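PDB 2AWA: beta sliding clamp from Streptococcus pneumoniae, which probably encircles DNA as a ring-shaped head-to-tail homodimer, tethering DNA polymerases and other proteins to it and so making replication processive. Local coordinates for residues T45-V50 against L84-L89; L27-R32 against I66-S71; D193-S198 against P343-D348; F369-A374 against Q382-V387. All blocks are in the same frame, centred on the assembly; numbering follows the deposited sequence.

Contact 1: residues T45-V50 against L84-L89; sequences TVKIDV and LGSILL
Lys47 and Leu88 meet because their first torsions turn them together: Lys47 CG stands anti to its backbone N (chi1 167°), whereas Leu88 CG stands anti to its own carbonyl carbon (chi1 -59°), which swings the leucine tip back towards the neighbouring strand. Leu88 CD2 then rests on Lys47 CB at 3.4 Å, the two side chains crossing at a slant. Further out the lysine bends at chi3 and chi4, and its NZ returns to Asp49 OD2 at 2.6 Å, a salt bridge between residues two apart on one strand and on the same face. The other carboxylate oxygen, Asp49 OD1, lies 3.3 Å from Ser86 OG, a weak contact at most; the Ser86 hydroxyl also hydrogen-bonds to Ser132 OG. The two strands run antiparallel, with Val46-Leu89, Ile48-Ile87 and Val50-Gly85 as hydrogen-bonded pairs; Val46 N reaches Leu89 O at 2.8 Å. Within this chain strand 85-90 is an edge strand of the sheet to which both belong, in the N-terminal domain of the sliding clamp, whose domains each set helices towards the DNA channel and sheets to the outside. The face carrying Val46, Ile48 and Leu89 accordingly turns to helix 91-100: Ile48 CD1 touches Leu89 CD1 at 3.7 Å, and both side chains reach Phe94 and Phe108. At the far end Gly85 N donates to Val50 O (3.2 Å), and at its phi of 151° a side chain would jam against the carbonyl O of Leu84, which calls for glycine.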
# COMPACT_ATOMS: atom_id res chain seq x y z
N THR B 45 13.49 4.54 -20.79
CA THR B 45 12.91 3.69 -21.80
C THR B 45 13.38 2.27 -21.60
O THR B 45 14.44 2.06 -21.04
CB THR B 45 13.29 4.14 -23.26
OG1 THR B 45 14.70 3.96 -23.50
CG2 THR B 45 12.91 5.59 -23.48
N VAL B 46 12.57 1.31 -22.02
CA VAL B 46 13.05 -0.04 -22.25
C VAL B 46 13.43 -0.12 -23.71
O VAL B 46 12.83 0.56 -24.55
CB VAL B 46 12.02 -1.14 -21.90
CG1 VAL B 46 10.64 -0.86 -22.51
CG2 VAL B 46 12.56 -2.52 -22.32
N LYS B 47 14.46 -0.92 -23.99
CA LYS B 47 14.97 -1.13 -25.33
C LYS B 47 14.62 -2.54 -25.70
O LYS B 47 14.79 -3.45 -24.89
CB LYS B 47 16.49 -0.95 -25.36
CG LYS B 47 17.19 -1.43 -26.63
CD LYS B 47 18.56 -0.78 -26.74
CE LYS B 47 19.59 -1.67 -27.42
NZ LYS B 47 19.26 -1.92 -28.82
N ILE B 48 14.14 -2.71 -26.93
CA ILE B 48 13.60 -3.98 -27.41
C ILE B 48 14.29 -4.37 -28.71
O ILE B 48 13.96 -3.84 -29.78
CB ILE B 48 12.09 -3.86 -27.67
CG1 ILE B 48 11.37 -3.50 -26.38
CG2 ILE B 48 11.50 -5.16 -28.22
CD1 ILE B 48 10.00 -3.01 -26.61
N ASP B 49 15.25 -5.28 -28.60
CA ASP B 49 15.96 -5.83 -29.75
C ASP B 49 15.29 -7.13 -30.15
O ASP B 49 15.03 -7.98 -29.31
CB ASP B 49 17.41 -6.13 -29.40
CG ASP B 49 18.31 -4.92 -29.58
OD1 ASP B 49 18.43 -4.44 -30.74
OD2 ASP B 49 18.90 -4.47 -28.57
N VAL B 50 15.03 -7.27 -31.45
CA VAL B 50 14.32 -8.42 -31.95
C VAL B 50 15.19 -9.07 -33.00
O VAL B 50 15.43 -8.48 -34.05
CB VAL B 50 13.00 -8.00 -32.60
CG1 VAL B 50 12.30 -9.22 -33.21
CG2 VAL B 50 12.13 -7.32 -31.58
N LEU B 84 12.70 -8.40 -38.03
CA LEU B 84 13.68 -8.00 -37.01
C LEU B 84 13.70 -6.48 -36.82
O LEU B 84 13.13 -5.74 -37.62
CB LEU B 84 15.10 -8.45 -37.41
CG LEU B 84 15.28 -9.91 -37.85
CD1 LEU B 84 16.78 -10.24 -38.00
CD2 LEU B 84 14.58 -10.88 -36.88
N GLY B 85 14.37 -6.03 -35.76
CA GLY B 85 14.61 -4.61 -35.57
C GLY B 85 14.73 -4.21 -34.12
O GLY B 85 14.70 -5.05 -33.23
N SER B 86 14.86 -2.91 -33.90
CA SER B 86 15.08 -2.36 -32.58
C SER B 86 14.23 -1.11 -32.32
O SER B 86 14.01 -0.32 -33.24
CB SER B 86 16.55 -2.00 -32.43
OG SER B 86 16.81 -1.55 -31.13
N ILE B 87 13.80 -0.91 -31.08
CA ILE B 87 13.01 0.27 -30.72
C ILE B 87 13.10 0.58 -29.22
O ILE B 87 13.42 -0.30 -28.42
CB ILE B 87 11.50 0.08 -31.16
CG1 ILE B 87 10.75 1.41 -31.30
CG2 ILE B 87 10.76 -0.85 -30.21
CD1 ILE B 87 11.19 2.20 -32.49
N LEU B 88 12.83 1.84 -28.87
CA LEU B 88 12.71 2.26 -27.49
C LEU B 88 11.29 2.69 -27.16
O LEU B 88 10.66 3.39 -27.94
CB LEU B 88 13.60 3.47 -27.26
CG LEU B 88 15.07 3.21 -27.54
CD1 LEU B 88 15.88 4.43 -27.14
CD2 LEU B 88 15.53 1.96 -26.82
N LEU B 89 10.80 2.28 -25.99
CA LEU B 89 9.51 2.77 -25.49
C LEU B 89 9.65 3.23 -24.04
O LEU B 89 10.45 2.68 -23.30
CB LEU B 89 8.48 1.66 -25.58
CG LEU B 89 8.13 1.19 -26.99
CD1 LEU B 89 7.62 -0.24 -26.99
CD2 LEU B 89 7.11 2.13 -27.60

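Contact 2: residues L27-R32 against I66-S71; sequences LNTTKR and IENFIS
Ile66, Thr30 and Asn68 carry this contact, in which strand 66-71 packs against the C-terminal end of helix 20-31. Ile66 points at the helix and sets its CD1 methyl 3.4 Å from Thr29 O, close to the carbonyl of Thr30 as well, while its CG2 branch faces the Thr30 CA. Two residues on, on the same side of the strand, Asn68 holds CG anti to its backbone N (chi1 -161°), which extends the amide towards the helix. There ND2 comes within 3.6 Å of Thr29 CB, the two side chains crossing at about a right angle, and Asn68 CB lies 3.3 Å from Thr30 OG1. The polar ends converge on one carbonyl of the preceding turn: Ala26 O accepts from both Thr30 OG1 and Asn68 ND2, so the buried hydroxyl and the amide nitrogen each have a partner on the helix. The axes of 27-31 and 66-71 run nearly antiparallel (169°) and approach to 8.2 Å. Thr29 and Ile66 also touch Val226 of helix 217-226, which places the packing where the N-terminal and central domains join. It is the helix-on-sheet layering of the clamp fold, a channel-facing helix against the outer antiparallel sheet.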
# COMPACT_ATOMS: atom_id res chain seq x y z
N LEU B 27 8.92 -7.93 -19.10
CA LEU B 27 9.00 -6.46 -19.00
C LEU B 27 9.15 -6.00 -17.55
O LEU B 27 9.90 -5.05 -17.28
CB LEU B 27 7.81 -5.77 -19.67
CG LEU B 27 7.76 -5.90 -21.20
CD1 LEU B 27 6.38 -5.55 -21.77
CD2 LEU B 27 8.84 -5.08 -21.90
N ASN B 28 8.44 -6.67 -16.63
CA ASN B 28 8.43 -6.31 -15.23
C ASN B 28 9.74 -6.60 -14.55
O ASN B 28 10.16 -5.87 -13.64
CB ASN B 28 7.29 -7.00 -14.51
CG ASN B 28 5.95 -6.30 -14.73
OD1 ASN B 28 5.89 -5.09 -14.96
ND2 ASN B 28 4.88 -7.06 -14.65
N THR B 29 10.39 -7.67 -14.99
CA THR B 29 11.71 -7.99 -14.53
C THR B 29 12.67 -6.94 -15.03
O THR B 29 13.50 -6.47 -14.28
CB THR B 29 12.16 -9.34 -15.06
OG1 THR B 29 11.30 -10.33 -14.53
CG2 THR B 29 13.58 -9.67 -14.64
N THR B 30 12.56 -6.58 -16.30
CA THR B 30 13.51 -5.62 -16.87
C THR B 30 13.34 -4.24 -16.24
O THR B 30 14.31 -3.55 -15.97
CB THR B 30 13.39 -5.54 -18.39
OG1 THR B 30 13.70 -6.83 -18.95
CG2 THR B 30 14.37 -4.53 -18.95
N LYS B 31 12.09 -3.88 -15.95
CA LYS B 31 11.79 -2.59 -15.35
C LYS B 31 12.48 -2.39 -14.00
O LYS B 31 12.73 -1.28 -13.59
CB LYS B 31 10.29 -2.41 -15.16
CG LYS B 31 9.91 -0.95 -15.21
CD LYS B 31 8.76 -0.57 -14.30
CE LYS B 31 8.40 0.92 -14.50
NZ LYS B 31 9.59 1.84 -14.53
N ARG B 32 12.79 -3.46 -13.31
CA ARG B 32 13.47 -3.34 -12.03
C ARG B 32 14.78 -2.55 -12.09
O ARG B 32 15.23 -2.05 -11.07
CB ARG B 32 13.67 -4.73 -11.40
CG ARG B 32 12.36 -5.31 -10.94
CD ARG B 32 12.52 -6.12 -9.68
NE ARG B 32 11.23 -6.37 -9.02
CZ ARG B 32 10.36 -7.33 -9.36
NH1 ARG B 32 10.60 -8.16 -10.38
NH2 ARG B 32 9.24 -7.46 -8.66
N ILE B 66 19.85 -4.71 -16.83
CA ILE B 66 19.25 -6.02 -17.02
C ILE B 66 19.05 -6.28 -18.51
O ILE B 66 18.52 -5.43 -19.23
CB ILE B 66 17.90 -6.12 -16.28
CG1 ILE B 66 18.13 -6.09 -14.78
CG2 ILE B 66 17.19 -7.39 -16.66
CD1 ILE B 66 16.85 -5.95 -13.95
N GLU B 67 19.49 -7.45 -18.96
CA GLU B 67 19.14 -7.96 -20.28
C GLU B 67 18.33 -9.23 -20.11
O GLU B 67 18.87 -10.28 -19.79
CB GLU B 67 20.36 -8.30 -21.08
CG GLU B 67 21.31 -7.18 -21.29
CD GLU B 67 22.36 -7.56 -22.30
OE1 GLU B 67 22.20 -8.63 -22.92
OE2 GLU B 67 23.33 -6.79 -22.47
N ASN B 68 17.03 -9.11 -20.33
CA ASN B 68 16.12 -10.24 -20.25
C ASN B 68 15.71 -10.71 -21.64
O ASN B 68 15.02 -10.02 -22.37
CB ASN B 68 14.90 -9.81 -19.46
CG ASN B 68 14.12 -10.96 -18.93
OD1 ASN B 68 14.49 -12.12 -19.06
ND2 ASN B 68 13.00 -10.63 -18.31
N PHE B 69 16.14 -11.91 -21.98
CA PHE B 69 15.93 -12.50 -23.30
C PHE B 69 14.75 -13.49 -23.29
O PHE B 69 14.67 -14.36 -22.43
CB PHE B 69 17.24 -13.18 -23.69
CG PHE B 69 17.17 -14.03 -24.89
CD1 PHE B 69 17.12 -13.47 -26.16
CD2 PHE B 69 17.21 -15.41 -24.78
CE1 PHE B 69 17.10 -14.27 -27.31
CE2 PHE B 69 17.20 -16.22 -25.92
CZ PHE B 69 17.15 -15.64 -27.18
N ILE B 70 13.84 -13.34 -24.25
CA ILE B 70 12.79 -14.34 -24.50
C ILE B 70 13.11 -15.01 -25.82
O ILE B 70 13.05 -14.38 -26.85
CB ILE B 70 11.39 -13.67 -24.64
CG1 ILE B 70 11.10 -12.76 -23.47
CG2 ILE B 70 10.30 -14.74 -24.77
CD1 ILE B 70 9.95 -11.80 -23.72
N SER B 71 13.45 -16.29 -25.80
CA SER B 71 13.77 -17.00 -27.06
C SER B 71 12.51 -17.44 -27.82
O SER B 71 11.50 -17.83 -27.22
CB SER B 71 14.63 -18.22 -26.81
OG SER B 71 13.83 -19.38 -26.69

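Contact 3: residues D193-S198 against P343-D348; sequences DSHRLS and PTYLID
Arg196 reaches Asp348 on helix 343-351, its NH1 donating to Asp348 OD2 at 3.0 Å. The carboxylate uses the anti lone pair of OD2, which lies near the guanidinium plane: a single, fairly straight bond, the two planar groups 34° apart. NH1 has a second acceptor in a water at 2.8 Å, which in turn donates to Tyr345 O. NE is served less well, by weak bonds to Asp193 OD2 and Ala164 O. Asp193 also shapes the loop: OD1 accepts from His195 N and Arg196 N, each at 3.0 Å, the first an Asx turn, the two together an Asx motif, while another water links OD2 to Tyr345 OH. Arg196 CG lies between its backbone N and carbonyl carbon (chi1 45°) and the chain bends at chi2, which lays CG over one face of the Tyr345 ring in a CH-pi contact (3.9 Å to the centroid) and carries the guanidinium to Asp348; Tyr345 CD1 lies over a guanidinium face, the planes 58° apart. This surface contact between the central and C-terminal domains is consistent with the pocket where bacterial clamps bind partner peptides. Strand 196-203 pairs with strand 379-384, whose Ile384 touches Tyr345, while helix 280-294 packs against helix 343-351.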
# COMPACT_ATOMS: atom_id res chain seq x y z
N ASP B 193 27.86 0.00 8.86
CA ASP B 193 27.64 1.43 8.67
C ASP B 193 28.39 2.22 9.71
O ASP B 193 28.06 3.37 9.98
CB ASP B 193 26.15 1.76 8.69
CG ASP B 193 25.48 1.44 10.01
OD1 ASP B 193 26.14 0.89 10.92
OD2 ASP B 193 24.27 1.74 10.11
N SER B 194 29.40 1.58 10.31
CA SER B 194 30.21 2.13 11.39
C SER B 194 29.51 2.08 12.75
O SER B 194 30.15 2.33 13.73
CB SER B 194 30.68 3.56 11.07
OG SER B 194 29.73 4.54 11.49
N HIS B 195 28.22 1.77 12.82
CA HIS B 195 27.51 1.68 14.12
C HIS B 195 27.18 0.25 14.50
O HIS B 195 27.22 -0.11 15.66
CB HIS B 195 26.25 2.52 14.11
CG HIS B 195 26.53 3.98 13.89
ND1 HIS B 195 27.06 4.79 14.88
CD2 HIS B 195 26.41 4.75 12.79
CE1 HIS B 195 27.22 6.00 14.39
NE2 HIS B 195 26.84 6.01 13.13
N ARG B 196 26.86 -0.55 13.48
CA ARG B 196 26.55 -1.95 13.65
C ARG B 196 27.11 -2.69 12.44
O ARG B 196 27.42 -2.06 11.41
CB ARG B 196 25.05 -2.19 13.79
CG ARG B 196 24.18 -1.43 12.82
CD ARG B 196 24.01 -2.14 11.47
NE ARG B 196 23.14 -1.33 10.64
CZ ARG B 196 21.82 -1.26 10.74
NH1 ARG B 196 21.15 -2.01 11.59
NH2 ARG B 196 21.16 -0.43 9.95
N LEU B 197 27.26 -4.01 12.59
CA LEU B 197 27.95 -4.82 11.57
C LEU B 197 27.37 -6.20 11.40
O LEU B 197 26.92 -6.82 12.36
CB LEU B 197 29.45 -4.90 11.89
CG LEU B 197 30.40 -5.74 11.03
CD1 LEU B 197 31.82 -5.20 11.13
CD2 LEU B 197 30.41 -7.21 11.45
N SER B 198 27.41 -6.71 10.17
CA SER B 198 26.98 -8.07 9.89
C SER B 198 27.99 -8.86 9.06
O SER B 198 28.50 -8.41 8.05
CB SER B 198 25.64 -8.05 9.18
OG SER B 198 25.05 -9.32 9.28
N PRO B 343 17.35 0.64 19.54
CA PRO B 343 16.59 -0.60 19.42
C PRO B 343 16.35 -1.03 17.96
O PRO B 343 16.10 -2.21 17.72
CB PRO B 343 15.27 -0.26 20.12
CG PRO B 343 15.12 1.21 19.97
CD PRO B 343 16.53 1.74 20.08
N THR B 344 16.46 -0.10 17.01
CA THR B 344 16.22 -0.44 15.62
C THR B 344 17.30 -1.41 15.16
O THR B 344 17.00 -2.37 14.46
CB THR B 344 16.19 0.80 14.71
OG1 THR B 344 15.10 1.66 15.09
CG2 THR B 344 16.01 0.43 13.27
N TYR B 345 18.54 -1.20 15.61
CA TYR B 345 19.65 -2.08 15.25
C TYR B 345 19.45 -3.50 15.75
O TYR B 345 19.76 -4.46 15.05
CB TYR B 345 20.98 -1.57 15.82
CG TYR B 345 21.48 -0.24 15.30
CD1 TYR B 345 21.13 0.22 14.02
CD2 TYR B 345 22.33 0.56 16.07
CE1 TYR B 345 21.58 1.45 13.56
CE2 TYR B 345 22.79 1.78 15.61
CZ TYR B 345 22.40 2.23 14.35
OH TYR B 345 22.87 3.43 13.86
N LEU B 346 19.01 -3.63 17.00
CA LEU B 346 18.73 -4.93 17.58
C LEU B 346 17.62 -5.62 16.78
O LEU B 346 17.75 -6.78 16.41
CB LEU B 346 18.29 -4.79 19.07
CG LEU B 346 18.01 -6.11 19.81
CD1 LEU B 346 19.06 -7.17 19.49
CD2 LEU B 346 17.93 -5.89 21.30
N ILE B 347 16.54 -4.89 16.51
CA ILE B 347 15.44 -5.41 15.71
C ILE B 347 15.91 -5.90 14.32
O ILE B 347 15.51 -6.96 13.88
CB ILE B 347 14.33 -4.35 15.54
CG1 ILE B 347 13.59 -4.13 16.87
CG2 ILE B 347 13.33 -4.78 14.50
CD1 ILE B 347 12.89 -2.78 16.97
N ASP B 348 16.75 -5.11 13.65
CA ASP B 348 17.25 -5.45 12.33
C ASP B 348 17.99 -6.77 12.44
O ASP B 348 17.73 -7.70 11.66
CB ASP B 348 18.21 -4.38 11.79
CG ASP B 348 17.51 -3.11 11.33
OD1 ASP B 348 16.28 -3.13 11.11
OD2 ASP B 348 18.20 -2.06 11.17
O HOH W 1 22.97 3.39 11.39
O HOH W 2 21.93 -4.11 13.28

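Contact 4: residues F369-A374 against Q382-V387; sequences FTLVPA and QLITPV
Leu371 O is gripped twice, by Gln382 N at 3.1 Å and by a water at 2.9 Å that also accepts from Gln382 NE2, so that the glutamine holds this carbonyl both directly and through the water. NE2 bonds to Ser349 O as well. Three more backbone bonds complete the antiparallel pairing, among them Phe369 N to Ile384 O at 2.9 Å. Phe369 and Ile384, a hydrogen-bonded pair, lie side by side and point the same way. With chi1 near 61°, Phe369 CG sits between its backbone N and carbonyl carbon, and the ring thereby leans to the other strand: Ile384 CB lies over one face, 4.0 Å from the centroid, in a CH-pi contact, and Ile384 CG2 meets the ring tip CZ at 3.7 Å. The CD1 of the same isoleucine reaches Leu371 CD1 at 3.6 Å. On the reverse face Thr370 CG2 and Leu383 CD2 touch at 3.4 Å. The pair is a beta hairpin of the C-terminal domain, flanked by strand 357-362 beside 369-373 and by strand 196-203 of the central domain beside 379-384, with helix 343-351 packed on Leu371 and Ile384 and with Phe341 and Phe362 meeting the Phe369 ring.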
# COMPACT_ATOMS: atom_id res chain seq x y z
N PHE B 369 28.63 -5.06 21.38
CA PHE B 369 28.26 -6.42 21.77
C PHE B 369 27.94 -7.32 20.56
O PHE B 369 27.67 -6.82 19.48
CB PHE B 369 27.14 -6.38 22.81
CG PHE B 369 25.88 -5.73 22.36
CD1 PHE B 369 24.86 -6.48 21.79
CD2 PHE B 369 25.65 -4.38 22.60
CE1 PHE B 369 23.63 -5.88 21.41
CE2 PHE B 369 24.42 -3.77 22.23
CZ PHE B 369 23.42 -4.52 21.64
N THR B 370 28.01 -8.65 20.73
CA THR B 370 27.78 -9.56 19.59
C THR B 370 26.44 -10.30 19.69
O THR B 370 25.95 -10.52 20.78
CB THR B 370 28.88 -10.62 19.47
OG1 THR B 370 28.92 -11.40 20.67
CG2 THR B 370 30.21 -9.98 19.26
N LEU B 371 25.86 -10.68 18.55
CA LEU B 371 24.68 -11.53 18.52
C LEU B 371 24.88 -12.64 17.50
O LEU B 371 25.19 -12.36 16.34
CB LEU B 371 23.43 -10.78 18.06
CG LEU B 371 22.92 -9.52 18.72
CD1 LEU B 371 23.70 -8.29 18.24
CD2 LEU B 371 21.47 -9.40 18.35
N VAL B 372 24.62 -13.88 17.92
CA VAL B 372 24.67 -15.06 17.04
C VAL B 372 23.39 -15.88 17.20
O VAL B 372 22.75 -15.83 18.25
CB VAL B 372 25.88 -16.00 17.34
CG1 VAL B 372 27.20 -15.24 17.22
CG2 VAL B 372 25.76 -16.61 18.72
N PRO B 373 23.03 -16.65 16.17
CA PRO B 373 21.97 -17.62 16.37
C PRO B 373 22.45 -18.71 17.30
O PRO B 373 23.57 -19.22 17.16
CB PRO B 373 21.68 -18.15 14.96
CG PRO B 373 22.85 -17.79 14.14
CD PRO B 373 23.54 -16.64 14.79
N ALA B 374 21.59 -19.06 18.25
CA ALA B 374 21.92 -20.06 19.26
C ALA B 374 21.69 -21.47 18.75
O ALA B 374 20.72 -21.73 18.01
CB ALA B 374 21.11 -19.82 20.52
N GLN B 382 27.00 -10.85 14.28
CA GLN B 382 26.65 -9.44 14.19
C GLN B 382 27.18 -8.69 15.39
O GLN B 382 27.43 -9.29 16.43
CB GLN B 382 25.14 -9.26 14.10
CG GLN B 382 24.54 -9.91 12.90
CD GLN B 382 23.04 -9.78 12.86
OE1 GLN B 382 22.51 -8.72 12.56
NE2 GLN B 382 22.35 -10.87 13.16
N LEU B 383 27.33 -7.38 15.21
CA LEU B 383 27.87 -6.45 16.21
C LEU B 383 27.01 -5.19 16.27
O LEU B 383 26.57 -4.70 15.24
CB LEU B 383 29.27 -5.98 15.83
CG LEU B 383 30.48 -6.81 16.13
CD1 LEU B 383 31.69 -6.09 15.59
CD2 LEU B 383 30.60 -7.02 17.62
N ILE B 384 26.85 -4.66 17.47
CA ILE B 384 26.11 -3.45 17.70
C ILE B 384 26.85 -2.61 18.72
O ILE B 384 27.18 -3.07 19.81
CB ILE B 384 24.70 -3.73 18.24
CG1 ILE B 384 23.87 -4.41 17.16
CG2 ILE B 384 24.04 -2.44 18.64
CD1 ILE B 384 22.53 -4.89 17.65
N THR B 385 27.09 -1.36 18.36
CA THR B 385 27.81 -0.44 19.22
C THR B 385 26.79 0.20 20.10
O THR B 385 25.79 0.68 19.61
CB THR B 385 28.54 0.64 18.42
OG1 THR B 385 29.42 0.01 17.47
CG2 THR B 385 29.34 1.52 19.35
N PRO B 386 27.00 0.15 21.42
CA PRO B 386 26.08 0.80 22.33
C PRO B 386 26.33 2.30 22.40
O PRO B 386 27.29 2.81 21.82
CB PRO B 386 26.41 0.15 23.67
CG PRO B 386 27.82 -0.17 23.59
CD PRO B 386 28.09 -0.52 22.15
N VAL B 387 25.47 2.96 23.15
CA VAL B 387 25.49 4.39 23.33
C VAL B 387 25.86 4.73 24.78
O VAL B 387 25.22 4.25 25.72
CB VAL B 387 24.09 4.95 23.06
CG1 VAL B 387 23.95 6.39 23.58
CG2 VAL B 387 23.80 4.87 21.58
O HOH W 3 23.88 -13.23 13.96

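Overall arrangement
The four contacts fall into two pairs on opposite sides of the chain's centre. Contacts 1 and 2 belong to the N-terminal domain and reach one sheet: contact 1 pairs two strands at its margin, contact 2 lays a helix against its face, antiparallel to one strand. Contacts 3 and 4 touch directly, Leu197 N lying 2.8 Å from Leu383 O, and share a second sheet that passes from the central to the C-terminal domain. Contacts 2 and 4 are buried, contact 1 partly so, and contact 3 lies at the surface. Main-chain bonds and apolar side chains dominate 1 and 4, mainly van der Waals packing 2, with one side-chain bond to a helix carbonyl, and charges and waters 3.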